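Local coordinates for protein excinuclease ABC, subunit A. (Deinococcus radiodurans, PDB 2VF7) that binds DNA and zinc and hydrolyses ATP as a UvrA-type ABC protein, probably helping to recognise DNA damage for excision repair, at residues A[680-684]-A[700-704]. The protein carries 1 engineered substitution. Residues are numbered along the deposited sequence; the frame is centred on the assembly and turned at random.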
ATOM      1  N   GLU A 680       8.804 -44.471  -1.187  1.00 53.91           N
ATOM      2  CA  GLU A 680      10.186 -44.180  -1.567  1.00 54.15           C
ATOM      3  C   GLU A 680      10.760 -45.095  -2.654  1.00 53.98           C
ATOM      4  O   GLU A 680      10.716 -46.332  -2.550  1.00 55.24           O
ATOM      5  CB  GLU A 680      11.097 -44.221  -0.347  1.00 54.37           C
ATOM      6  CG  GLU A 680      10.769 -43.231   0.747  1.00 55.37           C
ATOM      7  CD  GLU A 680      11.550 -43.530   2.022  1.00 56.01           C
ATOM      8  OE1 GLU A 680      12.064 -44.650   2.158  1.00 56.57           O
ATOM      9  OE2 GLU A 680      11.662 -42.645   2.888  1.00 57.23           O
ATOM     10  N   TYR A 681      11.298 -44.466  -3.690  1.00 53.89           N
ATOM     11  CA  TYR A 681      12.130 -45.124  -4.705  1.00 53.12           C
ATOM     12  C   TYR A 681      13.591 -44.914  -4.324  1.00 52.75           C
ATOM     13  O   TYR A 681      14.087 -43.772  -4.327  1.00 52.49           O
ATOM     14  CB  TYR A 681      11.854 -44.534  -6.097  1.00 52.44           C
ATOM     15  CG  TYR A 681      12.871 -44.908  -7.166  1.00 52.86           C
ATOM     16  CD1 TYR A 681      12.933 -46.204  -7.697  1.00 51.54           C
ATOM     17  CD2 TYR A 681      13.761 -43.960  -7.662  1.00 51.40           C
ATOM     18  CE1 TYR A 681      13.867 -46.544  -8.682  1.00 50.08           C
ATOM     19  CE2 TYR A 681      14.682 -44.291  -8.638  1.00 51.17           C
ATOM     20  CZ  TYR A 681      14.727 -45.575  -9.140  1.00 51.71           C
ATOM     21  OH  TYR A 681      15.652 -45.863 -10.109  1.00 53.45           O
ATOM     22  N   ARG A 682      14.256 -46.014  -3.984  1.00 52.03           N
ATOM     23  CA  ARG A 682      15.658 -46.036  -3.569  1.00 52.05           C
ATOM     24  C   ARG A 682      15.980 -45.063  -2.444  1.00 52.22           C
ATOM     25  O   ARG A 682      16.946 -44.294  -2.537  1.00 52.42           O
ATOM     26  CB  ARG A 682      16.597 -45.812  -4.765  1.00 52.62           C
ATOM     27  CG  ARG A 682      16.878 -47.048  -5.610  1.00 51.59           C
ATOM     28  CD  ARG A 682      18.135 -46.798  -6.423  1.00 53.21           C
ATOM     29  NE  ARG A 682      17.864 -46.036  -7.639  1.00 52.50           N
ATOM     30  CZ  ARG A 682      18.728 -45.207  -8.224  1.00 51.19           C
ATOM     31  NH1 ARG A 682      19.927 -44.987  -7.698  1.00 48.74           N
ATOM     32  NH2 ARG A 682      18.381 -44.579  -9.345  1.00 51.64           N
ATOM     33  N   GLY A 683      15.165 -45.104  -1.388  1.00 52.56           N
ATOM     34  CA  GLY A 683      15.360 -44.277  -0.189  1.00 52.93           C
ATOM     35  C   GLY A 683      15.113 -42.779  -0.339  1.00 53.14           C
ATOM     36  O   GLY A 683      15.512 -42.002   0.534  1.00 52.68           O
ATOM     37  N   LYS A 684      14.460 -42.382  -1.440  1.00 53.46           N
ATOM     38  CA  LYS A 684      14.037 -40.998  -1.682  1.00 53.71           C
ATOM     39  C   LYS A 684      12.526 -40.888  -1.933  1.00 54.46           C
ATOM     40  O   LYS A 684      11.986 -41.649  -2.731  1.00 54.80           O
ATOM     41  CB  LYS A 684      14.758 -40.454  -2.917  1.00 53.62           C
ATOM     42  CG  LYS A 684      16.255 -40.259  -2.745  1.00 53.38           C
ATOM     43  CD  LYS A 684      16.777 -39.108  -3.605  1.00 52.40           C
ATOM     44  CE  LYS A 684      18.304 -38.974  -3.465  1.00 51.24           C
ATOM     45  NZ  LYS A 684      18.750 -39.088  -2.042  1.00 50.96           N
ATOM     46  N   PHE A 700      22.298 -39.850  -9.041  1.00 57.24           N
ATOM     47  CA  PHE A 700      21.239 -40.745  -8.597  1.00 56.19           C
ATOM     48  C   PHE A 700      20.579 -41.547  -9.740  1.00 56.37           C
ATOM     49  O   PHE A 700      20.189 -42.705  -9.554  1.00 56.24           O
ATOM     50  CB  PHE A 700      20.214 -39.933  -7.786  1.00 54.97           C
ATOM     51  CG  PHE A 700      19.166 -40.763  -7.100  1.00 53.04           C
ATOM     52  CD1 PHE A 700      17.842 -40.766  -7.569  1.00 51.30           C
ATOM     53  CD2 PHE A 700      19.486 -41.534  -5.986  1.00 49.57           C
ATOM     54  CE1 PHE A 700      16.863 -41.542  -6.946  1.00 49.97           C
ATOM     55  CE2 PHE A 700      18.513 -42.290  -5.359  1.00 48.88           C
ATOM     56  CZ  PHE A 700      17.199 -42.303  -5.841  1.00 48.74           C
ATOM     57  N   PHE A 701      20.492 -40.934 -10.917  1.00 56.36           N
ATOM     58  CA  PHE A 701      19.827 -41.524 -12.084  1.00 56.05           C
ATOM     59  C   PHE A 701      20.778 -41.996 -13.165  1.00 56.33           C
ATOM     60  O   PHE A 701      20.352 -42.185 -14.306  1.00 56.62           O
ATOM     61  CB  PHE A 701      18.892 -40.513 -12.728  1.00 55.82           C
ATOM     62  CG  PHE A 701      17.668 -40.226 -11.924  1.00 55.21           C
ATOM     63  CD1 PHE A 701      17.454 -38.955 -11.401  1.00 54.44           C
ATOM     64  CD2 PHE A 701      16.732 -41.226 -11.683  1.00 53.74           C
ATOM     65  CE1 PHE A 701      16.300 -38.681 -10.654  1.00 53.14           C
ATOM     66  CE2 PHE A 701      15.594 -40.975 -10.939  1.00 54.03           C
ATOM     67  CZ  PHE A 701      15.375 -39.697 -10.428  1.00 54.99           C
ATOM     68  N   ALA A 702      22.052 -42.168 -12.810  1.00 56.43           N
ATOM     69  CA  ALA A 702      23.098 -42.631 -13.718  1.00 56.58           C
ATOM     70  C   ALA A 702      22.697 -43.798 -14.625  1.00 56.96           C
ATOM     71  O   ALA A 702      23.099 -43.849 -15.783  1.00 57.17           O
ATOM     72  CB  ALA A 702      24.328 -43.009 -12.921  1.00 56.79           C
ATOM     73  N   ASP A 703      21.916 -44.734 -14.094  1.00 57.37           N
ATOM     74  CA  ASP A 703      21.558 -45.944 -14.826  1.00 57.50           C
ATOM     75  C   ASP A 703      20.128 -45.956 -15.387  1.00 57.14           C
ATOM     76  O   ASP A 703      19.665 -46.987 -15.891  1.00 56.96           O
ATOM     77  CB  ASP A 703      21.826 -47.181 -13.959  1.00 57.92           C
ATOM     78  CG  ASP A 703      23.303 -47.555 -13.921  1.00 59.37           C
ATOM     79  OD1 ASP A 703      23.810 -47.905 -12.826  1.00 59.87           O
ATOM     80  OD2 ASP A 703      23.961 -47.504 -14.993  1.00 60.96           O
ATOM     81  N   GLU A 704      19.443 -44.815 -15.304  1.00 56.84           N
ATOM     82  CA  GLU A 704      18.134 -44.621 -15.947  1.00 56.78           C
ATOM     83  C   GLU A 704      18.380 -43.732 -17.138  1.00 56.48           C
ATOM     84  O   GLU A 704      18.502 -42.516 -17.006  1.00 56.49           O
ATOM     85  CB  GLU A 704      17.119 -43.958 -15.023  1.00 56.65           C
ATOM     86  CG  GLU A 704      17.553 -43.851 -13.582  1.00 57.80           C
ATOM     87  CD  GLU A 704      17.556 -45.170 -12.882  1.00 58.82           C
ATOM     88  OE1 GLU A 704      18.560 -45.499 -12.228  1.00 61.14           O
ATOM     89  OE2 GLU A 704      16.557 -45.891 -12.998  1.00 59.87           O
TER
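The guanidinium of Arg682 lies flat on one face of the Phe700 ring, the two planes 9° apart and Arg682 CZ 4.1 Å from the ring centroid, a cation-pi stack. On the opposite face the Lys684 chain runs alongside and sets CE 4.0 Å from the same centroid in a CH-pi contact, and the ring is sandwiched between two basic side chains of one type I' turn, Tyr681 to Lys684. With CG of Phe700 anti to its backbone N (chi1 -172°), the ring points at this turn edge-first, its rim meeting the carbonyl oxygens of Tyr681 and Arg682. Arg682 also grips Phe700 O end-on, with NH1 3.0 Å and NH2 2.6 Å from that oxygen, which lies near the guanidinium plane. NH2 forms a salt bridge with Glu704 OE1 (3.0 Å) and donates to Tyr681 OH at 3.1 Å; that hydroxyl in turn makes a weak bond to Glu704 OE2. A bend at chi3 (-82°) turns the arginine head toward these acceptors. Arg682 CG lies over one face of the Tyr681 ring. Were Phe700 an alanine, the guanidinium would probably lose its aromatic platform and Lys684 be left free to turn. This surface contact joins the turn before helix 686-690 to the type I turn between helices 694-700 and 705-716; Glu704 is the N-cap of helix 705-716. Tyr681 and Phe701 also touch Leu615 of helix 609-617.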